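PDB 5MU5: uncharacterized protein from Magnetospirillum magneticum AMB-1, which probably glycosylates flagellin as a Maf-family glycosyltransferase and is involved in the formation of bacterial flagella. Local coordinates for residues R71-P76 with E117-F122; L110-H115 with K610-A615. All coordinates share one frame; numbering follows the deposited sequence.

Contact 1 of 2, residues R71-P76 with E117-F122; sequences RTALGP and EESGGF
Ala73 meets Ser119 through two of its atoms, one polar and one apolar, in a contact where two loops touch at the protein surface. Just before it, helix 61-71 has ended and Thr72 has left helical geometry; its hydroxyl OG1 is held by Met68 O and by Arg211. The carbonyl that follows is the acceptor of the contact: Ser119 OG donates to Ala73 O over 2.8 Å. The hydroxyl does not come in the plane of that carbonyl but from above it, 54° out, with a C=O...donor angle of 115°. With OG anti to its own carbonyl carbon (chi1 -82°), Ser119 also brings the oxygen to 3.5 Å from Ala73 CB. Arg79 gives Ala73 O a second donor, and its other terminal nitrogen binds Gly120 O, so that one guanidinium bonds to both loops. Within the Maf N-terminal domain, the later loop leads into strand 123-127 of a parallel four-stranded sheet, whereas the earlier one leaves a helix, and helix 134-142 lines the same place by touching Ala73 with Gln141 and Ser119 with Asp142. Leu74 comes next and lays a methyl against backbone and hydroxyl. Its CD2 comes within 3.6 Å of Glu117 O and is equally near Ser119 OG; Glu118 C is 3.9 Å from Leu74 CD2.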
loop_
_atom_site.group_PDB
_atom_site.type_symbol
_atom_site.label_atom_id
_atom_site.label_comp_id
_atom_site.label_asym_id
_atom_site.label_seq_id
_atom_site.Cartn_x
_atom_site.Cartn_y
_atom_site.Cartn_z
ATOM N N ARG A 71 -5.015 4.284 35.334
ATOM C CA ARG A 71 -5.137 2.833 35.543
ATOM C C ARG A 71 -4.709 1.976 34.334
ATOM O O ARG A 71 -4.343 0.820 34.507
ATOM C CB ARG A 71 -6.604 2.524 35.927
ATOM C CG ARG A 71 -7.001 1.063 35.971
ATOM C CD ARG A 71 -8.508 0.845 36.131
ATOM N NE ARG A 71 -9.311 1.064 34.911
ATOM C CZ ARG A 71 -9.468 0.185 33.897
ATOM N NH1 ARG A 71 -8.833 -1.002 33.889
ATOM N NH2 ARG A 71 -10.257 0.505 32.858
ATOM N N THR A 72 -4.749 2.534 33.121
ATOM C CA THR A 72 -4.509 1.755 31.900
ATOM C C THR A 72 -3.117 1.895 31.277
ATOM O O THR A 72 -2.913 1.554 30.110
ATOM C CB THR A 72 -5.567 2.091 30.821
ATOM O OG1 THR A 72 -5.631 3.509 30.596
ATOM C CG2 THR A 72 -6.903 1.601 31.247
ATOM N N ALA A 73 -2.155 2.349 32.061
ATOM C CA ALA A 73 -0.800 2.593 31.555
ATOM C C ALA A 73 -0.086 1.366 31.005
ATOM O O ALA A 73 0.721 1.497 30.087
ATOM C CB ALA A 73 0.063 3.206 32.655
ATOM N N LEU A 74 -0.364 0.191 31.567
ATOM C CA LEU A 74 0.429 -1.012 31.263
ATOM C C LEU A 74 -0.320 -2.211 30.674
ATOM O O LEU A 74 0.302 -3.130 30.152
ATOM C CB LEU A 74 1.135 -1.460 32.544
ATOM C CG LEU A 74 2.031 -0.412 33.233
ATOM C CD1 LEU A 74 2.435 -0.859 34.634
ATOM C CD2 LEU A 74 3.265 -0.108 32.386
ATOM N N GLY A 75 -1.642 -2.224 30.779
ATOM C CA GLY A 75 -2.406 -3.364 30.310
ATOM C C GLY A 75 -2.369 -3.486 28.800
ATOM O O GLY A 75 -2.522 -2.491 28.095
ATOM N N PRO A 76 -2.177 -4.704 28.287
ATOM C CA PRO A 76 -2.216 -4.926 26.842
ATOM C C PRO A 76 -3.587 -4.717 26.177
ATOM O O PRO A 76 -3.631 -4.529 24.974
ATOM C CB PRO A 76 -1.767 -6.388 26.695
ATOM C CG PRO A 76 -2.133 -7.025 27.993
ATOM C CD PRO A 76 -1.914 -5.951 29.026
ATOM N N GLU A 117 6.675 -4.484 30.030
ATOM C CA GLU A 117 6.406 -4.039 31.402
ATOM C C GLU A 117 6.545 -2.527 31.552
ATOM O O GLU A 117 6.360 -1.992 32.638
ATOM C CB GLU A 117 7.331 -4.734 32.397
ATOM C CG GLU A 117 6.720 -5.997 32.988
ATOM C CD GLU A 117 7.687 -6.768 33.879
ATOM O OE1 GLU A 117 8.783 -6.245 34.196
ATOM O OE2 GLU A 117 7.347 -7.907 34.268
ATOM N N GLU A 118 6.850 -1.845 30.459
ATOM C CA GLU A 118 7.053 -0.411 30.464
ATOM C C GLU A 118 5.966 0.279 29.619
ATOM O O GLU A 118 5.460 -0.282 28.654
ATOM C CB GLU A 118 8.455 -0.098 29.904
ATOM C CG GLU A 118 8.728 -0.692 28.507
ATOM C CD GLU A 118 10.071 -0.297 27.900
ATOM O OE1 GLU A 118 10.971 0.171 28.642
ATOM O OE2 GLU A 118 10.220 -0.455 26.661
ATOM N N SER A 119 5.591 1.487 30.006
ATOM C CA SER A 119 4.721 2.319 29.177
ATOM C C SER A 119 5.601 2.883 28.079
ATOM O O SER A 119 6.795 3.076 28.287
ATOM C CB SER A 119 4.101 3.472 29.973
ATOM O OG SER A 119 2.971 3.035 30.695
ATOM N N GLY A 120 5.021 3.155 26.919
ATOM C CA GLY A 120 5.789 3.709 25.810
ATOM C C GLY A 120 5.025 3.679 24.498
ATOM O O GLY A 120 3.834 3.995 24.459
ATOM N N GLY A 121 5.702 3.291 23.423
ATOM C CA GLY A 121 5.091 3.252 22.096
ATOM C C GLY A 121 5.238 4.577 21.359
ATOM O O GLY A 121 5.126 5.671 21.961
ATOM N N PHE A 122 5.490 4.472 20.055
ATOM C CA PHE A 122 5.731 5.625 19.211
ATOM C C PHE A 122 4.476 6.449 19.040
ATOM O O PHE A 122 4.520 7.670 19.182
ATOM C CB PHE A 122 6.220 5.177 17.842
ATOM C CG PHE A 122 6.678 6.300 16.965
ATOM C CD1 PHE A 122 5.765 7.060 16.258
ATOM C CD2 PHE A 122 8.022 6.583 16.834
ATOM C CE1 PHE A 122 6.177 8.103 15.441
ATOM C CE2 PHE A 122 8.449 7.610 16.011
ATOM C CZ PHE A 122 7.525 8.383 15.322
#

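Contact 2 of 2, residues L110-H115 with K610-A615; sequences LSFLQH and KRVTPA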
loop_
_atom_site.group_PDB
_atom_site.type_symbol
_atom_site.label_atom_id
_atom_site.label_comp_id
_atom_site.label_asym_id
_atom_site.label_seq_id
_atom_site.Cartn_x
_atom_site.Cartn_y
_atom_site.Cartn_z
ATOM N N LEU A 110 19.493 -12.856 28.551
ATOM C CA LEU A 110 18.308 -12.047 28.406
ATOM C C LEU A 110 17.179 -12.929 27.905
ATOM O O LEU A 110 17.416 -13.944 27.236
ATOM C CB LEU A 110 18.551 -10.918 27.405
ATOM C CG LEU A 110 19.768 -10.047 27.681
ATOM C CD1 LEU A 110 19.887 -9.006 26.575
ATOM C CD2 LEU A 110 19.683 -9.379 29.036
ATOM N N SER A 111 15.953 -12.547 28.252
ATOM C CA SER A 111 14.768 -13.184 27.699
ATOM C C SER A 111 13.753 -12.098 27.333
ATOM O O SER A 111 14.018 -10.902 27.487
ATOM C CB SER A 111 14.181 -14.169 28.689
ATOM O OG SER A 111 13.817 -13.472 29.857
ATOM N N PHE A 112 12.599 -12.518 26.842
ATOM C CA PHE A 112 11.618 -11.587 26.305
ATOM C C PHE A 112 10.243 -11.841 26.878
ATOM O O PHE A 112 9.749 -12.939 26.814
ATOM C CB PHE A 112 11.611 -11.698 24.788
ATOM C CG PHE A 112 12.927 -11.317 24.175
ATOM C CD1 PHE A 112 13.251 -9.980 23.988
ATOM C CD2 PHE A 112 13.872 -12.276 23.875
ATOM C CE1 PHE A 112 14.475 -9.606 23.470
ATOM C CE2 PHE A 112 15.100 -11.907 23.344
ATOM C CZ PHE A 112 15.400 -10.571 23.146
ATOM N N LEU A 113 9.650 -10.816 27.476
ATOM C CA LEU A 113 8.300 -10.907 27.966
ATOM C C LEU A 113 7.323 -10.928 26.797
ATOM O O LEU A 113 7.610 -10.430 25.711
ATOM C CB LEU A 113 7.976 -9.689 28.811
ATOM C CG LEU A 113 8.831 -9.379 30.021
ATOM C CD1 LEU A 113 8.516 -7.962 30.458
ATOM C CD2 LEU A 113 8.577 -10.379 31.146
ATOM N N GLN A 114 6.139 -11.469 27.039
ATOM C CA GLN A 114 5.084 -11.451 26.036
ATOM C C GLN A 114 4.657 -10.000 25.793
ATOM O O GLN A 114 4.503 -9.578 24.672
ATOM C CB GLN A 114 3.881 -12.265 26.513
ATOM C CG GLN A 114 2.848 -12.506 25.413
ATOM C CD GLN A 114 1.469 -12.932 25.930
ATOM O OE1 GLN A 114 1.294 -13.296 27.093
ATOM N NE2 GLN A 114 0.483 -12.883 25.049
ATOM N N HIS A 115 4.472 -9.242 26.865
ATOM C CA HIS A 115 4.018 -7.862 26.774
ATOM C C HIS A 115 5.044 -6.983 27.447
ATOM O O HIS A 115 5.684 -7.407 28.403
ATOM C CB HIS A 115 2.647 -7.685 27.467
ATOM C CG HIS A 115 1.546 -8.502 26.856
ATOM N ND1 HIS A 115 1.273 -8.483 25.502
ATOM C CD2 HIS A 115 0.634 -9.338 27.413
ATOM C CE1 HIS A 115 0.254 -9.285 25.249
ATOM N NE2 HIS A 115 -0.148 -9.819 26.390
ATOM N N LYS A 610 11.349 -3.389 23.732
ATOM C CA LYS A 610 10.349 -3.081 24.748
ATOM C C LYS A 610 10.060 -4.263 25.684
ATOM O O LYS A 610 9.465 -4.078 26.715
ATOM C CB LYS A 610 9.002 -2.782 24.105
ATOM C CG LYS A 610 8.909 -1.566 23.236
ATOM C CD LYS A 610 7.440 -1.410 22.893
ATOM C CE LYS A 610 7.266 -0.546 21.672
ATOM N NZ LYS A 610 7.553 -1.322 20.436
ATOM N N ARG A 611 10.424 -5.467 25.273
ATOM C CA ARG A 611 10.059 -6.688 25.982
ATOM C C ARG A 611 11.254 -7.405 26.588
ATOM O O ARG A 611 11.106 -8.431 27.247
ATOM C CB ARG A 611 9.330 -7.615 25.004
ATOM C CG ARG A 611 7.957 -7.088 24.604
ATOM C CD ARG A 611 7.321 -7.924 23.509
ATOM N NE ARG A 611 5.958 -7.478 23.184
ATOM C CZ ARG A 611 5.662 -6.376 22.492
ATOM N NH1 ARG A 611 6.604 -5.556 22.026
ATOM N NH2 ARG A 611 4.402 -6.095 22.238
ATOM N N VAL A 612 12.446 -6.859 26.392
ATOM C CA VAL A 612 13.637 -7.513 26.902
ATOM C C VAL A 612 13.727 -7.415 28.434
ATOM O O VAL A 612 13.496 -6.365 29.005
ATOM C CB VAL A 612 14.909 -6.954 26.228
ATOM C CG1 VAL A 612 15.236 -5.560 26.730
ATOM C CG2 VAL A 612 16.074 -7.909 26.437
ATOM N N THR A 613 14.026 -8.543 29.080
ATOM C CA THR A 613 14.301 -8.586 30.519
ATOM C C THR A 613 15.614 -9.326 30.735
ATOM O O THR A 613 15.982 -10.190 29.926
ATOM C CB THR A 613 13.214 -9.321 31.336
ATOM O OG1 THR A 613 13.054 -10.657 30.840
ATOM C CG2 THR A 613 11.902 -8.571 31.248
ATOM N N PRO A 614 16.307 -9.025 31.837
ATOM C CA PRO A 614 16.000 -8.028 32.874
ATOM C C PRO A 614 16.095 -6.586 32.377
ATOM O O PRO A 614 17.037 -6.223 31.655
ATOM C CB PRO A 614 17.082 -8.260 33.924
ATOM C CG PRO A 614 17.580 -9.634 33.696
ATOM C CD PRO A 614 17.324 -9.995 32.270
ATOM N N ALA A 615 15.143 -5.770 32.802
ATOM C CA ALA A 615 15.030 -4.390 32.348
ATOM C C ALA A 615 16.311 -3.557 32.535
ATOM O O ALA A 615 16.634 -2.727 31.685
ATOM C CB ALA A 615 13.831 -3.710 33.018
#
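Phe112 and Val612 form the apolar centre of a two-stranded antiparallel sheet, in which strand 111-112 of the Maf N-terminal domain pairs with strand 612-613 of the helical bundle domain. They are a non-hydrogen-bonded pair, and ring atom CE1 rests 3.8 Å from Val612 CG2, the branch anti to the valine's backbone N. The ring also meets Tyr608 and Phe621 edge-to-face, so the pair is built into an aromatic cluster of the bundle. Leu110 extends the apolar patch: CD1 reaches the same Val612 CG2, while CD2 approaches CD of Pro614, which follows a cis peptide bond. On the other face of the sheet, the one carrying Ser111 and Thr613, the side chains of Leu113 and Thr613 cross at about a right angle, and Leu113 CG presses on Thr613 CG2 at 3.4 Å, tighter than usual carbon contact.

The neighbouring pair, Ser111 with Thr613, is hydrogen-bonded in both directions by the backbone; Thr613 N reaches Ser111 O over 2.8 Å with an almost straight N-H...O angle of 174°. On the face that carries both side chains, Ser111 OG donates to Thr613 OG1 (3.1 Å), both hydroxyls lying between their own backbone N and carbonyl carbon. Further along, Leu113 N binds Arg611 O over 2.8 Å, carrying the pairing beyond the short strands. Arg611 then runs extended from CG to NE past the Leu113 carbonyl, with CD 3.3 Å from Leu113 O. Asp208 and the carbonyl of Tyr607 hold NH1 of its guanidinium. NE donates to Gln114 O at 3.0 Å; the acceptor lies only 4° from the guanidinium plane, whereas the nitrogen stands 43° out of the carbonyl plane.

In the fold
In chain order the segments alternate: 71-76, 110-115, 117-122 and then, almost 500 residues later, 610-615. Contact 1 stays within the Maf N-terminal domain, joining the loop after helix 61-71 to the one before strand 123-127, whereas contact 2 joins that domain to the helical bundle near the C-terminus. Their centres are about 14 Å apart, and Pro116 alone separates segment 110-115 from 117-122. Direct packing connects them too, Pro76 CG against His115 CD2 and Glu118 OE2 against Lys610 CA. One continuous piece of chain thus pairs with its own domain in contact 1 and with the bundle in contact 2, and Phe122 also touches helix 568-579 of the bundle.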